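Local coordinates for flavodoxin (Aquifex aeolicus, PDB 2ARK), which carries FMN and probably serves as a low-potential electron donor to a number of redox enzymes, at residues A[18-21]-A[22-25]; A[72-75]-A[76-80]. All blocks are in the same frame, centred on the assembly; numbering follows the deposited sequence.

Interaction 1: residues A[18-21]-A[22-25]; sequences TKKM and AELV. With PO4 (phosphate ion), chain G.
K19 lays its outer methylenes across the carboxylate of E23 one helical turn on, CE standing 3.7 Å from E23 OE2. The ammonium itself runs past: K19 NZ stays 4.8 Å from E23 OE2, too far for a salt bridge. E23 leans back toward the preceding turn because its CG lies anti to the carbonyl carbon (chi1 -77°), and this rests CG on the carbonyl oxygen of K19. K19 O also accepts E23 N at 3.0 Å, while V25 N reaches M21 O at 2.9 Å. On the inward side, A22 packs on V9 and Y11 of strand 5-11 and selenomethionine M21 on F94 of strand 90-97, which seats helix 17-30 on the parallel sheet of the flavodoxin fold, while M21 also meets C154 of helix 148-168. At the helix start, T18 N donates to PO4 O4 at 2.9 Å; T18 OG1 also points at PO4 O4, but the 2.4 Å between them is doubtfully short. T15 N also donates to this ion, which probably came from the crystallisation liquor. In flavodoxins the loop after the first strand receives the FMN phosphate, and an anion held by backbone N-H groups at a helix N-terminus is consistent with that site.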
ATOM      1  N   THR A  18      -5.711  21.477   2.631  1.00 23.53           N
ATOM      2  CA  THR A  18      -5.416  20.935   1.313  1.00 23.54           C
ATOM      3  C   THR A  18      -5.633  21.973   0.189  1.00 24.62           C
ATOM      4  O   THR A  18      -4.892  21.928  -0.812  1.00 25.04           O
ATOM      5  CB  THR A  18      -6.147  19.582   1.038  1.00 23.78           C
ATOM      6  OG1 THR A  18      -5.933  18.721   2.165  1.00 24.18           O
ATOM      7  CG2 THR A  18      -5.594  18.863  -0.228  1.00 20.75           C
ATOM      8  N   LYS A  19      -6.581  22.917   0.374  1.00 24.59           N
ATOM      9  CA  LYS A  19      -6.742  24.059  -0.539  1.00 24.98           C
ATOM     10  C   LYS A  19      -5.486  24.933  -0.544  1.00 26.07           C
ATOM     11  O   LYS A  19      -5.009  25.306  -1.600  1.00 27.20           O
ATOM     12  CB  LYS A  19      -8.004  24.918  -0.245  1.00 25.23           C
ATOM     13  CG  LYS A  19      -8.444  25.848  -1.464  1.00 24.98           C
ATOM     14  CD  LYS A  19      -9.110  27.160  -1.085  1.00 23.96           C
ATOM     15  CE  LYS A  19      -9.665  27.933  -2.297  1.00 25.23           C
ATOM     16  NZ  LYS A  19     -10.956  28.763  -1.994  1.00 21.47           N
ATOM     17  N   LYS A  20      -4.946  25.258   0.620  1.00 27.41           N
ATOM     18  CA  LYS A  20      -3.691  26.007   0.698  1.00 29.14           C
ATOM     19  C   LYS A  20      -2.525  25.248   0.018  1.00 29.47           C
ATOM     20  O   LYS A  20      -1.768  25.845  -0.753  1.00 29.09           O
ATOM     21  CB  LYS A  20      -3.371  26.401   2.148  1.00 29.99           C
ATOM     22  CG  LYS A  20      -4.104  27.683   2.621  1.00 34.03           C
ATOM     23  CD  LYS A  20      -5.625  27.449   2.810  1.00 38.60           C
ATOM     24  CE  LYS A  20      -6.562  28.657   2.397  1.00 38.54           C
ATOM     25  NZ  LYS A  20      -8.026  28.236   2.211  1.00 38.16           N
HETATM   26  N   MSE A  21      -2.414  23.933   0.252  1.00 29.74           N
HETATM   27  CA  MSE A  21      -1.469  23.104  -0.517  1.00 31.04           C
HETATM   28  C   MSE A  21      -1.699  23.187  -2.012  1.00 28.67           C
HETATM   29  O   MSE A  21      -0.755  23.297  -2.759  1.00 29.69           O
HETATM   30  CB  MSE A  21      -1.545  21.637  -0.127  1.00 30.16           C
HETATM   31  CG  MSE A  21      -1.264  21.353   1.319  1.00 31.87           C
HETATM   32 SE   MSE A  21      -1.289  19.431   1.673  1.00 39.05          SE
HETATM   33  CE  MSE A  21       0.550  18.947   0.993  1.00 31.42           C
ATOM     34  N   ALA A  22      -2.951  23.136  -2.443  1.00 27.98           N
ATOM     35  CA  ALA A  22      -3.313  23.078  -3.875  1.00 26.61           C
ATOM     36  C   ALA A  22      -2.909  24.342  -4.599  1.00 26.59           C
ATOM     37  O   ALA A  22      -2.502  24.308  -5.769  1.00 25.51           O
ATOM     38  CB  ALA A  22      -4.787  22.863  -4.012  1.00 26.18           C
ATOM     39  N   GLU A  23      -3.009  25.464  -3.877  1.00 26.94           N
ATOM     40  CA  GLU A  23      -2.694  26.765  -4.439  1.00 27.58           C
ATOM     41  C   GLU A  23      -1.191  26.863  -4.666  1.00 28.18           C
ATOM     42  O   GLU A  23      -0.748  27.452  -5.656  1.00 29.05           O
ATOM     43  CB  GLU A  23      -3.173  27.878  -3.518  1.00 27.14           C
ATOM     44  CG  GLU A  23      -4.650  28.140  -3.566  1.00 28.49           C
ATOM     45  CD  GLU A  23      -5.130  29.011  -2.404  1.00 32.28           C
ATOM     46  OE1 GLU A  23      -4.374  29.215  -1.431  1.00 34.71           O
ATOM     47  OE2 GLU A  23      -6.277  29.504  -2.450  1.00 34.89           O
ATOM     48  N   LEU A  24      -0.422  26.278  -3.747  1.00 28.40           N
ATOM     49  CA  LEU A  24       1.033  26.255  -3.809  1.00 28.39           C
ATOM     50  C   LEU A  24       1.549  25.299  -4.871  1.00 28.30           C
ATOM     51  O   LEU A  24       2.531  25.611  -5.553  1.00 28.06           O
ATOM     52  CB  LEU A  24       1.622  25.904  -2.450  1.00 28.25           C
ATOM     53  CG  LEU A  24       1.535  27.053  -1.429  1.00 28.89           C
ATOM     54  CD1 LEU A  24       1.644  26.532   0.011  1.00 27.03           C
ATOM     55  CD2 LEU A  24       2.544  28.171  -1.722  1.00 26.97           C
ATOM     56  N   VAL A  25       0.876  24.155  -5.022  1.00 27.93           N
ATOM     57  CA  VAL A  25       1.167  23.229  -6.127  1.00 27.29           C
ATOM     58  C   VAL A  25       0.978  23.945  -7.486  1.00 27.16           C
ATOM     59  O   VAL A  25       1.831  23.860  -8.381  1.00 26.96           O
ATOM     60  CB  VAL A  25       0.299  21.920  -6.049  1.00 27.34           C
ATOM     61  CG1 VAL A  25       0.523  21.032  -7.280  1.00 26.04           C
ATOM     62  CG2 VAL A  25       0.601  21.152  -4.792  1.00 25.56           C
TER
HETATM   63  P   PO4 G 501      -8.115  19.872   4.615  0.60 18.17           P
HETATM   64  O1  PO4 G 501      -7.159  19.022   5.418  0.60 23.64           O
HETATM   65  O2  PO4 G 501      -9.499  19.502   4.966  0.60 24.83           O
HETATM   66  O3  PO4 G 501      -8.010  21.308   4.977  0.60 25.54           O
HETATM   67  O4  PO4 G 501      -7.951  19.664   3.164  0.60 23.55           O

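Interaction 2: residues A[72-75]-A[76-80]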
ATOM      1  N   LYS A  72     -12.896  10.202  -4.319  1.00 24.71           N
ATOM      2  CA  LYS A  72     -13.179   8.861  -4.786  1.00 24.16           C
ATOM      3  C   LYS A  72     -14.425   8.840  -5.679  1.00 24.48           C
ATOM      4  O   LYS A  72     -14.426   8.186  -6.737  1.00 24.61           O
ATOM      5  CB  LYS A  72     -13.332   7.912  -3.570  1.00 23.82           C
ATOM      6  CG  LYS A  72     -13.430   6.450  -3.920  1.00 24.63           C
ATOM      7  CD  LYS A  72     -12.074   5.837  -4.371  1.00 25.09           C
ATOM      8  CE  LYS A  72     -12.258   4.704  -5.397  1.00 21.57           C
ATOM      9  NZ  LYS A  72     -13.222   3.699  -4.870  1.00 22.58           N
ATOM     10  N   ARG A  73     -15.473   9.574  -5.298  1.00 24.36           N
ATOM     11  CA  ARG A  73     -16.721   9.567  -6.085  1.00 24.08           C
ATOM     12  C   ARG A  73     -16.533  10.234  -7.452  1.00 25.31           C
ATOM     13  O   ARG A  73     -17.094   9.795  -8.456  1.00 25.90           O
ATOM     14  CB  ARG A  73     -17.840  10.238  -5.304  1.00 23.67           C
ATOM     15  CG  ARG A  73     -19.203  10.343  -6.016  1.00 21.72           C
ATOM     16  CD  ARG A  73     -19.690  11.724  -5.742  1.00 20.03           C
ATOM     17  NE  ARG A  73     -20.870  11.714  -4.948  1.00 20.64           N
ATOM     18  CZ  ARG A  73     -21.358  12.731  -4.241  1.00 19.43           C
ATOM     19  NH1 ARG A  73     -22.489  12.507  -3.602  1.00 16.42           N
ATOM     20  NH2 ARG A  73     -20.745  13.925  -4.131  1.00 16.91           N
ATOM     21  N   PHE A  74     -15.724  11.282  -7.487  1.00 25.62           N
ATOM     22  CA  PHE A  74     -15.409  11.945  -8.714  1.00 27.00           C
ATOM     23  C   PHE A  74     -14.720  10.999  -9.716  1.00 28.03           C
ATOM     24  O   PHE A  74     -15.065  10.960 -10.921  1.00 28.58           O
ATOM     25  CB  PHE A  74     -14.528  13.172  -8.430  1.00 27.46           C
ATOM     26  CG  PHE A  74     -14.148  13.925  -9.664  1.00 28.81           C
ATOM     27  CD1 PHE A  74     -15.003  14.908 -10.183  1.00 29.22           C
ATOM     28  CD2 PHE A  74     -12.959  13.638 -10.325  1.00 27.82           C
ATOM     29  CE1 PHE A  74     -14.670  15.605 -11.354  1.00 28.00           C
ATOM     30  CE2 PHE A  74     -12.621  14.324 -11.487  1.00 31.12           C
ATOM     31  CZ  PHE A  74     -13.480  15.310 -12.005  1.00 28.33           C
ATOM     32  N   PHE A  75     -13.738  10.255  -9.222  1.00 28.15           N
ATOM     33  CA  PHE A  75     -13.069   9.275 -10.039  1.00 28.86           C
ATOM     34  C   PHE A  75     -13.961   8.120 -10.431  1.00 29.38           C
ATOM     35  O   PHE A  75     -13.951   7.718 -11.575  1.00 30.16           O
ATOM     36  CB  PHE A  75     -11.751   8.822  -9.383  1.00 29.23           C
ATOM     37  CG  PHE A  75     -10.632   9.781  -9.628  1.00 28.08           C
ATOM     38  CD1 PHE A  75     -10.566  10.975  -8.928  1.00 27.60           C
ATOM     39  CD2 PHE A  75      -9.689   9.528 -10.605  1.00 28.51           C
ATOM     40  CE1 PHE A  75      -9.560  11.904  -9.188  1.00 29.07           C
ATOM     41  CE2 PHE A  75      -8.675  10.444 -10.878  1.00 28.63           C
ATOM     42  CZ  PHE A  75      -8.605  11.633 -10.173  1.00 29.28           C
ATOM     43  N   ASP A  76     -14.747   7.603  -9.495  1.00 30.62           N
ATOM     44  CA  ASP A  76     -15.558   6.425  -9.759  1.00 31.84           C
ATOM     45  C   ASP A  76     -16.649   6.785 -10.713  1.00 31.97           C
ATOM     46  O   ASP A  76     -16.897   6.033 -11.637  1.00 32.03           O
ATOM     47  CB  ASP A  76     -16.209   5.834  -8.485  1.00 32.68           C
ATOM     48  CG  ASP A  76     -15.216   5.115  -7.577  1.00 35.28           C
ATOM     49  OD1 ASP A  76     -14.196   4.607  -8.103  1.00 38.88           O
ATOM     50  OD2 ASP A  76     -15.474   5.049  -6.337  1.00 35.92           O
ATOM     51  N   ASP A  77     -17.300   7.926 -10.479  1.00 32.09           N
ATOM     52  CA  ASP A  77     -18.582   8.207 -11.114  1.00 32.87           C
ATOM     53  C   ASP A  77     -18.545   9.231 -12.228  1.00 32.83           C
ATOM     54  O   ASP A  77     -19.273   9.091 -13.211  1.00 33.62           O
ATOM     55  CB  ASP A  77     -19.644   8.604 -10.076  1.00 33.08           C
ATOM     56  CG  ASP A  77     -20.088   7.427  -9.183  1.00 35.48           C
ATOM     57  OD1 ASP A  77     -19.638   6.256  -9.371  1.00 37.17           O
ATOM     58  OD2 ASP A  77     -20.918   7.683  -8.278  1.00 38.90           O
ATOM     59  N   VAL A  78     -17.732  10.271 -12.072  1.00 32.55           N
ATOM     60  CA  VAL A  78     -17.585  11.290 -13.124  1.00 32.03           C
ATOM     61  C   VAL A  78     -16.603  10.812 -14.202  1.00 31.93           C
ATOM     62  O   VAL A  78     -16.945  10.814 -15.373  1.00 31.97           O
ATOM     63  CB  VAL A  78     -17.213  12.707 -12.550  1.00 32.23           C
ATOM     64  CG1 VAL A  78     -16.927  13.704 -13.664  1.00 30.62           C
ATOM     65  CG2 VAL A  78     -18.352  13.233 -11.661  1.00 30.48           C
ATOM     66  N   LEU A  79     -15.411  10.369 -13.802  1.00 31.65           N
ATOM     67  CA  LEU A  79     -14.421   9.877 -14.760  1.00 31.31           C
ATOM     68  C   LEU A  79     -14.649   8.446 -15.234  1.00 31.25           C
ATOM     69  O   LEU A  79     -13.991   7.987 -16.159  1.00 30.99           O
ATOM     70  CB  LEU A  79     -13.014  10.014 -14.209  1.00 31.51           C
ATOM     71  CG  LEU A  79     -12.520  11.398 -13.820  1.00 31.29           C
ATOM     72  CD1 LEU A  79     -11.053  11.265 -13.638  1.00 31.67           C
ATOM     73  CD2 LEU A  79     -12.843  12.475 -14.904  1.00 29.99           C
ATOM     74  N   GLY A  80     -15.591   7.756 -14.618  1.00 31.39           N
ATOM     75  CA  GLY A  80     -15.857   6.359 -14.945  1.00 32.06           C
ATOM     76  C   GLY A  80     -16.103   6.028 -16.410  1.00 32.39           C
ATOM     77  O   GLY A  80     -15.757   4.931 -16.854  1.00 32.45           O
TER
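Regular i to i+4 bonds carry the helix through D76 N to K72 O and D77 N to R73 O, both 2.8 Å, before the last turn widens into a pi-type one in which L79 N reaches F74 O at 3.0 Å. That carbonyl also takes a weak bond from V78 N. K72 CG stands anti to the backbone N (chi1 -172°), and the chain then folds back through its next three torsions, which brings K72 NZ to the syn lone pair of D76 OD2 at 3.0 Å in a salt bridge. The same ammonium donates to the carbonyl oxygens of N63 and V67 of the second subunit. With K72 shortened to an alanine, the D76 carboxylate would probably lose its charge partner and the two carbonyls of the second subunit this donor. Helix 69-78 is the crossover of a beta-alpha-beta unit between strands 55-61 and 90-97, and its polar flank lies against that second subunit, where R73 makes a cation-pi contact with W69 of the second subunit and D77 OD2 accepts the indole N-H of that same W69. Aromatic rings occupy the other flank. V78 sits over one face of F74, its CB 4.3 Å from the ring centroid, whereas L79 meets the same ring obliquely, L79 CG lying 3.7 Å from F74 CE2. L79 and F75 run side by side, and L79 CD1 lies over the F75 face, offset toward the rim, 4.0 Å from its centroid. F75 also packs on M114 and L115 of helix 104-117.

In the fold
Each contact joins neighbouring turns of one crossover helix of the flavodoxin fold, interaction 1 in helix 17-30 between strands 5-11 and 35-41, interaction 2 in helix 69-78 between strands 55-61 and 90-97. Their centres lie 22 Å apart and their nearest atoms about 12 Å apart, so neither touches the other; the sheet connects them, with strands 5-11 and 55-61 pairing in parallel. Interaction 1 is at the anion site, where the bound phosphate probably marks the place of the FMN phosphate. Interaction 2, about 18 Å from the chain centre to its own centre, instead faces the second subunit, while no other protein chain of the assembly touches 18-25.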